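Local coordinates for protein AT-less polyketide synthase (Streptomyces platensis subsp. rosaceus, PDB 4TKT) that probably catalyses the decarboxylative condensation that extends the polyketide chain in isomigrastatin biosynthesis, as a ketosynthase domain of an AT-less type I synthase, at residues H48-Y52 / T62-W66; L79-I83 / L99-H103; G129-A135 / C205-G211; Q94-L99 / S164-V169. The contacts are given in a common frame with arbitrary orientation. Residue numbers count along the deposited sequence, not the author numbering.

Interaction 1: residues H48-Y52 / T62-W66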
# COMPACT_ATOMS: atom_id res chain seq x y z
N HIS A 48 -8.62 19.31 20.49
CA HIS A 48 -7.40 20.00 20.10
C HIS A 48 -7.35 21.43 20.62
O HIS A 48 -6.29 22.07 20.60
CB HIS A 48 -7.25 19.99 18.58
CG HIS A 48 -5.86 20.31 18.11
ND1 HIS A 48 -4.77 19.54 18.45
CD2 HIS A 48 -5.39 21.31 17.33
CE1 HIS A 48 -3.68 20.06 17.90
NE2 HIS A 48 -4.04 21.13 17.22
N SER A 49 -8.48 21.94 21.09
CA SER A 49 -8.54 23.29 21.63
C SER A 49 -7.74 23.39 22.93
O SER A 49 -7.36 24.47 23.36
CB SER A 49 -9.99 23.73 21.88
OG SER A 49 -10.46 23.24 23.13
N ARG A 50 -7.49 22.24 23.54
CA ARG A 50 -6.66 22.19 24.74
C ARG A 50 -5.20 22.45 24.40
O ARG A 50 -4.43 22.90 25.25
CB ARG A 50 -6.81 20.83 25.44
CG ARG A 50 -5.98 20.72 26.72
CD ARG A 50 -5.96 19.30 27.27
NE ARG A 50 -4.92 19.15 28.28
CZ ARG A 50 -4.69 18.03 28.96
NH1 ARG A 50 -5.44 16.95 28.75
NH2 ARG A 50 -3.72 17.98 29.86
N TYR A 51 -4.83 22.18 23.15
CA TYR A 51 -3.42 22.25 22.76
C TYR A 51 -3.11 23.34 21.73
O TYR A 51 -1.97 23.75 21.61
CB TYR A 51 -2.97 20.90 22.21
CG TYR A 51 -3.32 19.74 23.09
CD1 TYR A 51 -2.57 19.46 24.23
CD2 TYR A 51 -4.38 18.90 22.78
CE1 TYR A 51 -2.89 18.39 25.04
CE2 TYR A 51 -4.70 17.83 23.59
CZ TYR A 51 -3.95 17.58 24.72
OH TYR A 51 -4.27 16.51 25.52
N TYR A 52 -4.11 23.79 20.99
CA TYR A 52 -3.84 24.72 19.90
C TYR A 52 -3.52 26.13 20.38
O TYR A 52 -4.16 26.65 21.29
CB TYR A 52 -5.01 24.78 18.92
CG TYR A 52 -4.76 25.73 17.77
CD1 TYR A 52 -3.94 25.37 16.71
CD2 TYR A 52 -5.34 26.99 17.74
CE1 TYR A 52 -3.70 26.24 15.66
CE2 TYR A 52 -5.11 27.87 16.70
CZ TYR A 52 -4.29 27.48 15.66
OH TYR A 52 -4.05 28.36 14.62
N THR A 62 0.61 23.85 20.63
CA THR A 62 1.07 23.63 19.27
C THR A 62 0.36 24.58 18.32
O THR A 62 -0.78 24.98 18.56
CB THR A 62 0.82 22.18 18.81
OG1 THR A 62 1.31 22.00 17.48
CG2 THR A 62 -0.66 21.85 18.84
N TYR A 63 1.04 24.97 17.24
CA TYR A 63 0.48 25.93 16.29
C TYR A 63 -0.04 25.23 15.04
O TYR A 63 -0.52 25.88 14.11
CB TYR A 63 1.53 26.99 15.93
CG TYR A 63 2.79 26.42 15.32
CD1 TYR A 63 3.80 25.92 16.13
CD2 TYR A 63 2.97 26.41 13.95
CE1 TYR A 63 4.96 25.40 15.57
CE2 TYR A 63 4.12 25.89 13.39
CZ TYR A 63 5.11 25.39 14.20
OH TYR A 63 6.25 24.88 13.64
N SER A 64 0.06 23.91 15.02
CA SER A 64 -0.48 23.12 13.93
C SER A 64 -1.79 22.47 14.35
O SER A 64 -1.91 21.95 15.46
CB SER A 64 0.51 22.04 13.49
OG SER A 64 -0.07 21.19 12.52
N LYS A 65 -2.78 22.50 13.47
CA LYS A 65 -4.07 21.87 13.74
C LYS A 65 -4.59 21.12 12.52
O LYS A 65 -5.78 20.88 12.38
CB LYS A 65 -5.09 22.92 14.19
CG LYS A 65 -5.37 24.01 13.17
CD LYS A 65 -6.49 24.92 13.64
CE LYS A 65 -6.88 25.92 12.57
NZ LYS A 65 -8.08 26.71 12.96
N TRP A 66 -3.67 20.76 11.63
CA TRP A 66 -4.03 20.08 10.39
C TRP A 66 -3.36 18.72 10.27
O TRP A 66 -2.41 18.42 10.99
CB TRP A 66 -3.66 20.95 9.19
CG TRP A 66 -4.25 22.32 9.24
CD1 TRP A 66 -5.46 22.71 8.75
CD2 TRP A 66 -3.65 23.49 9.80
NE1 TRP A 66 -5.66 24.04 8.98
CE2 TRP A 66 -4.56 24.55 9.62
CE3 TRP A 66 -2.44 23.75 10.45
CZ2 TRP A 66 -4.30 25.85 10.06
CZ3 TRP A 66 -2.17 25.04 10.88
CH2 TRP A 66 -3.10 26.07 10.69
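Thr62 opens 62-66 with main-chain pairing: its N donates to Tyr51 O (2.8 Å), which, with a second backbone bond between Thr62 and Asp53, makes a single beta bridge of Tyr52 with Thr62; Tyr52 CA adds a CA-H...O contact to Thr62 O (3.4 Å). Thr62 CG2 lies 3.6 Å from His48 CE1, while OG1 bonds to the carbonyl of Tyr222. Tyr63 directs its CA-CB bond away and hydrogen-bonds through OH to Ala231 O, but leaves its carbonyl O 3.6 Å from Tyr52 CE1. Both segments belong to the irregular excursion between the short strands 39-40 and 66-67 in the N-terminal half of the ketosynthase, and these contacts join two parts of it. At Ser64 the carbonyl O accepts a hydrogen bond from His48 NE2 (2.9 Å); His48 stands on a short 3-10 turn, its ND1 hydrogen-bonded to Trp46 NE1. Lys65 then lays its aliphatic chain over Tyr52, CD sitting 4.0 Å from the ring centroid as a CH-pi contact, and Lys65 CB lies 3.5 Å from His48 CD2.

Interaction 2: residues L79-I83 / L99-H103; sequences LFFGI and LQCAH
Phe81 is the residue most covered here. It ends a short run, 79-81, with phi/psi moving from -62/-34 at Leu79 to -100/11; Gly82 then takes positive phi (66/29) and Ile83 is extended (-107/135). The partner 99-103 is regular helix, nearest at Leu99, whose CA lies 8.1 Å from Phe81 CA. Phe81 (chi1 m, chi2 -80°) receives Leu99 CB over its ring face, 4.2 Å from the centroid; its CD1 is 4.0 Å from Leu99 CD2, and its CE2 is 3.7 Å from Gln100 CG. Helix 93-109 is a core helix of the thiolase-type ketosynthase fold: Cys101 touches strand 252-260, whereas Leu99, Gln100 and His103 meet the loop. Leu99 (chi1 -95°, chi2 t) also brings CD1 to 3.8 Å from Ile83 CD1. One turn on, His103 (chi1 t, chi2 72°) offers its ring face to the edge of Phe80 (chi1 t, chi2 90°), a T-shaped pair with centroids 5.0 Å apart, planes at 74° and Phe80 CZ 3.6 Å from His103 NE2.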
# COMPACT_ATOMS: atom_id res chain seq x y z
N LEU A 79 -12.57 -11.13 14.50
CA LEU A 79 -12.98 -12.51 14.28
C LEU A 79 -12.41 -13.05 12.97
O LEU A 79 -12.08 -14.23 12.86
CB LEU A 79 -14.50 -12.63 14.28
CG LEU A 79 -15.15 -13.12 15.57
CD1 LEU A 79 -14.48 -12.51 16.79
CD2 LEU A 79 -16.63 -12.80 15.57
N PHE A 80 -12.30 -12.17 11.98
CA PHE A 80 -11.72 -12.54 10.70
C PHE A 80 -10.28 -13.01 10.87
O PHE A 80 -9.84 -13.94 10.19
CB PHE A 80 -11.78 -11.35 9.74
CG PHE A 80 -11.26 -11.65 8.36
CD1 PHE A 80 -12.10 -12.12 7.38
CD2 PHE A 80 -9.92 -11.44 8.06
CE1 PHE A 80 -11.62 -12.39 6.11
CE2 PHE A 80 -9.43 -11.71 6.80
CZ PHE A 80 -10.28 -12.19 5.82
N PHE A 81 -9.55 -12.38 11.79
CA PHE A 81 -8.14 -12.68 11.99
C PHE A 81 -7.88 -13.60 13.18
O PHE A 81 -6.74 -13.78 13.59
CB PHE A 81 -7.34 -11.38 12.17
CG PHE A 81 -7.38 -10.49 10.97
CD1 PHE A 81 -6.55 -10.73 9.88
CD2 PHE A 81 -8.24 -9.40 10.92
CE1 PHE A 81 -6.58 -9.91 8.77
CE2 PHE A 81 -8.28 -8.58 9.81
CZ PHE A 81 -7.45 -8.83 8.73
N GLY A 82 -8.94 -14.18 13.73
CA GLY A 82 -8.81 -15.09 14.85
C GLY A 82 -8.30 -14.39 16.10
O GLY A 82 -7.63 -15.00 16.93
N ILE A 83 -8.62 -13.11 16.21
CA ILE A 83 -8.24 -12.33 17.39
C ILE A 83 -9.48 -12.06 18.24
O ILE A 83 -10.53 -11.71 17.71
CB ILE A 83 -7.58 -11.00 16.99
CG1 ILE A 83 -6.27 -11.26 16.25
CG2 ILE A 83 -7.34 -10.13 18.22
CD1 ILE A 83 -5.65 -10.01 15.65
N LEU A 99 -2.67 -5.51 9.34
CA LEU A 99 -3.25 -6.83 9.12
C LEU A 99 -4.21 -6.80 7.94
O LEU A 99 -4.12 -7.63 7.03
CB LEU A 99 -3.98 -7.32 10.37
CG LEU A 99 -3.20 -8.23 11.32
CD1 LEU A 99 -4.02 -8.54 12.57
CD2 LEU A 99 -2.81 -9.52 10.61
N GLN A 100 -5.12 -5.83 7.95
CA GLN A 100 -6.11 -5.69 6.89
C GLN A 100 -5.45 -5.31 5.56
O GLN A 100 -5.86 -5.77 4.50
CB GLN A 100 -7.16 -4.65 7.28
CG GLN A 100 -8.02 -5.09 8.47
CD GLN A 100 -9.12 -4.11 8.81
OE1 GLN A 100 -9.08 -2.95 8.42
NE2 GLN A 100 -10.13 -4.59 9.54
N CYS A 101 -4.42 -4.48 5.65
CA CYS A 101 -3.62 -4.12 4.48
C CYS A 101 -2.93 -5.33 3.87
O CYS A 101 -2.89 -5.49 2.65
CB CYS A 101 -2.59 -3.06 4.87
SG CYS A 101 -1.52 -2.54 3.52
N ALA A 102 -2.38 -6.18 4.73
CA ALA A 102 -1.69 -7.39 4.28
C ALA A 102 -2.62 -8.31 3.49
O ALA A 102 -2.26 -8.81 2.43
CB ALA A 102 -1.11 -8.14 5.47
N HIS A 103 -3.82 -8.51 4.02
CA HIS A 103 -4.79 -9.38 3.36
C HIS A 103 -5.21 -8.81 2.01
O HIS A 103 -5.24 -9.53 1.01
CB HIS A 103 -6.02 -9.60 4.23
CG HIS A 103 -7.02 -10.54 3.64
ND1 HIS A 103 -6.80 -11.90 3.55
CD2 HIS A 103 -8.23 -10.32 3.07
CE1 HIS A 103 -7.84 -12.48 2.97
NE2 HIS A 103 -8.72 -11.54 2.67

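Interaction 3: residues G129-A135 / C205-G211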
# COMPACT_ATOMS: atom_id res chain seq x y z
N GLY A 129 12.60 -19.74 4.27
CA GLY A 129 11.24 -19.31 4.52
C GLY A 129 10.45 -19.16 3.24
O GLY A 129 11.02 -19.05 2.16
N ASP A 130 9.12 -19.16 3.36
CA ASP A 130 8.27 -18.97 2.19
C ASP A 130 7.92 -17.49 2.00
O ASP A 130 8.33 -16.87 1.02
CB ASP A 130 6.99 -19.82 2.31
CG ASP A 130 6.38 -19.78 3.70
OD1 ASP A 130 6.48 -18.73 4.38
OD2 ASP A 130 5.79 -20.80 4.12
N ILE A 131 7.19 -16.93 2.96
CA ILE A 131 6.76 -15.53 2.91
C ILE A 131 7.47 -14.68 3.96
O ILE A 131 7.43 -15.00 5.15
CB ILE A 131 5.24 -15.40 3.13
CG1 ILE A 131 4.47 -16.35 2.21
CG2 ILE A 131 4.79 -13.96 2.93
CD1 ILE A 131 2.98 -16.34 2.46
N GLY A 132 8.10 -13.60 3.52
CA GLY A 132 8.74 -12.68 4.44
C GLY A 132 7.90 -11.43 4.66
O GLY A 132 7.18 -11.00 3.77
N VAL A 133 7.99 -10.86 5.86
CA VAL A 133 7.21 -9.67 6.19
C VAL A 133 8.12 -8.57 6.72
O VAL A 133 8.77 -8.72 7.75
CB VAL A 133 6.11 -9.97 7.22
CG1 VAL A 133 5.25 -8.74 7.45
CG2 VAL A 133 5.24 -11.13 6.74
N PHE A 134 8.17 -7.46 5.99
CA PHE A 134 9.04 -6.34 6.34
C PHE A 134 8.22 -5.07 6.48
O PHE A 134 7.76 -4.51 5.49
CB PHE A 134 10.13 -6.16 5.29
CG PHE A 134 11.01 -7.36 5.12
CD1 PHE A 134 10.63 -8.40 4.29
CD2 PHE A 134 12.21 -7.45 5.79
CE1 PHE A 134 11.43 -9.51 4.14
CE2 PHE A 134 13.02 -8.56 5.64
CZ PHE A 134 12.63 -9.59 4.82
N ALA A 135 8.04 -4.63 7.72
CA ALA A 135 7.19 -3.48 7.99
C ALA A 135 8.00 -2.29 8.49
O ALA A 135 8.97 -2.45 9.22
CB ALA A 135 6.13 -3.86 9.01
N CYS A 205 13.75 -15.93 1.38
CA CYS A 205 12.34 -16.28 1.22
C CYS A 205 11.94 -16.17 -0.25
O CYS A 205 12.63 -15.53 -1.04
CB CYS A 205 11.45 -15.39 2.10
SG CYS A 205 11.76 -13.61 1.95
N GLY A 206 10.82 -16.80 -0.60
CA GLY A 206 10.36 -16.83 -1.98
C GLY A 206 9.60 -15.58 -2.36
O GLY A 206 9.80 -15.02 -3.43
N VAL A 207 8.70 -15.15 -1.48
CA VAL A 207 8.00 -13.89 -1.67
C VAL A 207 8.16 -13.04 -0.43
O VAL A 207 8.51 -13.54 0.64
CB VAL A 207 6.49 -14.10 -1.96
CG1 VAL A 207 6.30 -15.09 -3.09
CG2 VAL A 207 5.77 -14.57 -0.70
N ALA A 208 7.91 -11.74 -0.56
CA ALA A 208 8.05 -10.85 0.57
C ALA A 208 6.99 -9.77 0.56
O ALA A 208 6.75 -9.10 -0.45
CB ALA A 208 9.44 -10.22 0.58
N LEU A 209 6.34 -9.61 1.71
CA LEU A 209 5.43 -8.50 1.93
C LEU A 209 6.21 -7.34 2.53
O LEU A 209 6.82 -7.48 3.59
CB LEU A 209 4.29 -8.93 2.85
CG LEU A 209 3.00 -8.12 2.76
CD1 LEU A 209 2.46 -8.18 1.35
CD2 LEU A 209 1.99 -8.67 3.75
N ALA A 210 6.21 -6.20 1.85
CA ALA A 210 6.91 -5.02 2.35
C ALA A 210 5.99 -3.81 2.35
O ALA A 210 5.26 -3.58 1.39
CB ALA A 210 8.15 -4.74 1.52
N GLY A 211 6.02 -3.05 3.44
CA GLY A 211 5.18 -1.87 3.54
C GLY A 211 5.45 -1.05 4.78
O GLY A 211 6.36 -1.35 5.56
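Two neighbouring parallel strands of the large mixed sheet in the thiolase-type ketosynthase fold lie side by side here, their axes 4.4 Å apart at an angle of 10°. Gly132 N bonds to Val207 O (2.9 Å), Leu209 N to Gly132 O (2.6 Å), Phe134 N to Leu209 O (2.8 Å) and Gly211 N to Phe134 O (3.1 Å). On one face the relief is low: Gly132 leaves a hollow that Cys205 fills, its SG 4.0 Å from Gly132 N, where any CB on residue 132 would clash with the sulfur. Phe134 is the one large bump on this face and lies beside small neighbours, with CE1 4.1 Å from Ala208 CB and its CB 4.5 Å from Ala210 CB. This shallow bed receives helix 188-202, part of the beta-alpha-beta crossover from strand 179-182 to strand 208-214 that passes over strand 129-136; its Ala196 touches both Phe134 and Ala210. The other face is bulkier. Ile131 CG1 meets Val207 CG2 at 3.7 Å, while Val133 packs against helix 163-173 and Leu209 against helix 93-109. Both segments turn a corner near their N-terminal ends, where Asp130 O accepts from Gly206 N (3.0 Å) and Val207 N (3.1 Å). The carboxylate of Asp130 folds back there, OD1 taking Ser176 N and, at a very short 2.4 Å, Ile131 N.

Interaction 4: residues Q94-L99 / S164-V169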
# COMPACT_ATOMS: atom_id res chain seq x y z
N GLN A 94 -2.26 0.49 14.50
CA GLN A 94 -1.29 0.28 13.42
C GLN A 94 -1.15 -1.20 13.08
O GLN A 94 -1.06 -1.56 11.91
CB GLN A 94 0.06 0.87 13.79
CG GLN A 94 0.07 2.39 13.88
CD GLN A 94 1.45 2.96 14.15
OE1 GLN A 94 1.80 4.03 13.67
NE2 GLN A 94 2.24 2.23 14.93
N GLU A 95 -1.13 -2.05 14.11
CA GLU A 95 -1.12 -3.49 13.89
C GLU A 95 -2.41 -3.94 13.21
O GLU A 95 -2.39 -4.76 12.29
CB GLU A 95 -0.95 -4.25 15.21
CG GLU A 95 0.23 -3.81 16.05
CD GLU A 95 0.26 -4.50 17.40
OE1 GLU A 95 -0.26 -5.64 17.50
OE2 GLU A 95 0.80 -3.92 18.36
N ARG A 96 -3.53 -3.40 13.68
CA ARG A 96 -4.84 -3.77 13.15
C ARG A 96 -4.97 -3.42 11.67
O ARG A 96 -5.39 -4.25 10.86
CB ARG A 96 -5.96 -3.09 13.95
CG ARG A 96 -6.08 -3.57 15.39
CD ARG A 96 -7.32 -2.99 16.04
NE ARG A 96 -7.00 -2.09 17.15
CZ ARG A 96 -7.80 -1.11 17.57
NH1 ARG A 96 -8.96 -0.89 16.96
NH2 ARG A 96 -7.43 -0.34 18.58
N LEU A 97 -4.60 -2.19 11.31
CA LEU A 97 -4.75 -1.73 9.94
C LEU A 97 -3.75 -2.40 8.99
O LEU A 97 -4.03 -2.54 7.80
CB LEU A 97 -4.60 -0.21 9.86
CG LEU A 97 -5.68 0.61 10.56
CD1 LEU A 97 -5.70 2.04 10.04
CD2 LEU A 97 -7.04 -0.03 10.39
N PHE A 98 -2.60 -2.80 9.51
CA PHE A 98 -1.60 -3.44 8.67
C PHE A 98 -2.01 -4.88 8.37
O PHE A 98 -1.75 -5.40 7.29
CB PHE A 98 -0.22 -3.41 9.32
CG PHE A 98 0.90 -3.73 8.37
CD1 PHE A 98 1.15 -2.91 7.27
CD2 PHE A 98 1.70 -4.84 8.56
CE1 PHE A 98 2.18 -3.20 6.39
CE2 PHE A 98 2.73 -5.14 7.68
CZ PHE A 98 2.97 -4.31 6.60
N LEU A 99 -2.67 -5.51 9.34
CA LEU A 99 -3.25 -6.83 9.12
C LEU A 99 -4.21 -6.80 7.94
O LEU A 99 -4.12 -7.63 7.03
CB LEU A 99 -3.98 -7.32 10.37
CG LEU A 99 -3.20 -8.23 11.32
CD1 LEU A 99 -4.02 -8.54 12.57
CD2 LEU A 99 -2.81 -9.52 10.61
N SER A 164 5.27 -6.27 16.59
CA SER A 164 3.99 -6.94 16.45
C SER A 164 3.34 -6.65 15.11
O SER A 164 2.60 -7.47 14.58
CB SER A 164 3.04 -6.52 17.58
OG SER A 164 3.47 -7.06 18.81
N ILE A 165 3.63 -5.47 14.55
CA ILE A 165 3.10 -5.09 13.25
C ILE A 165 3.48 -6.13 12.19
O ILE A 165 2.63 -6.55 11.41
CB ILE A 165 3.61 -3.70 12.82
CG1 ILE A 165 3.10 -2.64 13.79
CG2 ILE A 165 3.17 -3.38 11.41
CD1 ILE A 165 3.59 -1.24 13.47
N ALA A 166 4.74 -6.54 12.19
CA ALA A 166 5.19 -7.55 11.24
C ALA A 166 4.88 -8.96 11.73
O ALA A 166 4.52 -9.84 10.94
CB ALA A 166 6.68 -7.40 10.98
N ASN A 167 5.01 -9.18 13.03
CA ASN A 167 4.85 -10.51 13.60
C ASN A 167 3.42 -11.04 13.53
O ASN A 167 3.22 -12.23 13.33
CB ASN A 167 5.33 -10.51 15.06
CG ASN A 167 6.84 -10.61 15.17
OD1 ASN A 167 7.54 -10.69 14.16
ND2 ASN A 167 7.34 -10.61 16.40
N ARG A 168 2.43 -10.16 13.70
CA ARG A 168 1.04 -10.60 13.65
C ARG A 168 0.63 -10.97 12.23
O ARG A 168 -0.19 -11.87 12.05
CB ARG A 168 0.11 -9.51 14.19
CG ARG A 168 0.24 -9.33 15.68
CD ARG A 168 -0.97 -8.65 16.28
NE ARG A 168 -0.77 -8.38 17.70
CZ ARG A 168 -0.88 -9.30 18.65
NH1 ARG A 168 -1.20 -10.55 18.34
NH2 ARG A 168 -0.68 -8.97 19.92
N VAL A 169 1.18 -10.28 11.24
CA VAL A 169 0.92 -10.63 9.85
C VAL A 169 1.52 -12.00 9.55
O VAL A 169 0.85 -12.86 8.99
CB VAL A 169 1.49 -9.57 8.88
CG1 VAL A 169 1.41 -10.07 7.45
CG2 VAL A 169 0.74 -8.26 9.03
O HOH W 1 -0.14 -6.39 12.11
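Segments 94-99 and 164-169 are both helical and run in the same general sense, crossing at -40° with their axes 8.8 Å apart at closest approach. The backbones come closest at Glu95 and Ile165, whose CA atoms are only 4.6 Å apart; one turn later those of Leu99 and Val169 are 5.7 Å apart. Beside the close point a water donates to both Glu95 O (2.8 Å) and Ile165 O (2.9 Å), joining two helix carbonyls that could not bond to each other. The inner flank is apolar: Phe98 CD2 lies 3.5 Å from Ile165 CG2 and 3.6 Å from Val169 CG2. This flank rests on the central sheet, where Phe98 and Ile165 both touch Ala135, the layering of helices on sheet expected of a thiolase-type fold. Leu99 CD2 approaches Val169 CG2 at 4.1 Å. On the outer flank Glu95 turns its carboxylate to Arg168, and OE1 accepts from NE at 2.8 Å in a salt bridge, while Glu95 CG lies against Ile165 CG1 at 3.8 Å. Gln94 touches Ile165 with its amide, NE2 to CD1 4.0 Å, but that NE2 is hydrogen-bonded to Tyr139 O and Asp92 OD2. Apolar toward the sheet and charged at its outer edge, the contact matches the charge of buried Glu95 with Arg168, while the Glu95 carbonyl, already bonded to Leu99 N, takes a further bond from the water.

In the fold
Interactions 2, 3 and 4 form one buried block. Interactions 2 and 4 use successive parts of helix 93-109 and share Leu99, and interaction 3 supplies the strands beneath: Ala135 meets Phe98 and Ile165, and Leu209 meets Ala102 and Val169. Chemistry follows place. Sheet contact 129-135/205-211 is held by main-chain hydrogen bonds, helix pair 94-99/164-169 by apolar packing with a salt bridge and a water, and loop-to-helix contact 79-83/99-103 by aromatic and aliphatic side chains. Interaction 1 stands apart, only partly buried, its centre about 29 to 39 Å from the centres of the others, and joins irregular loop segments through a few polar bonds and a CH-pi contact of Lys65 on Tyr52.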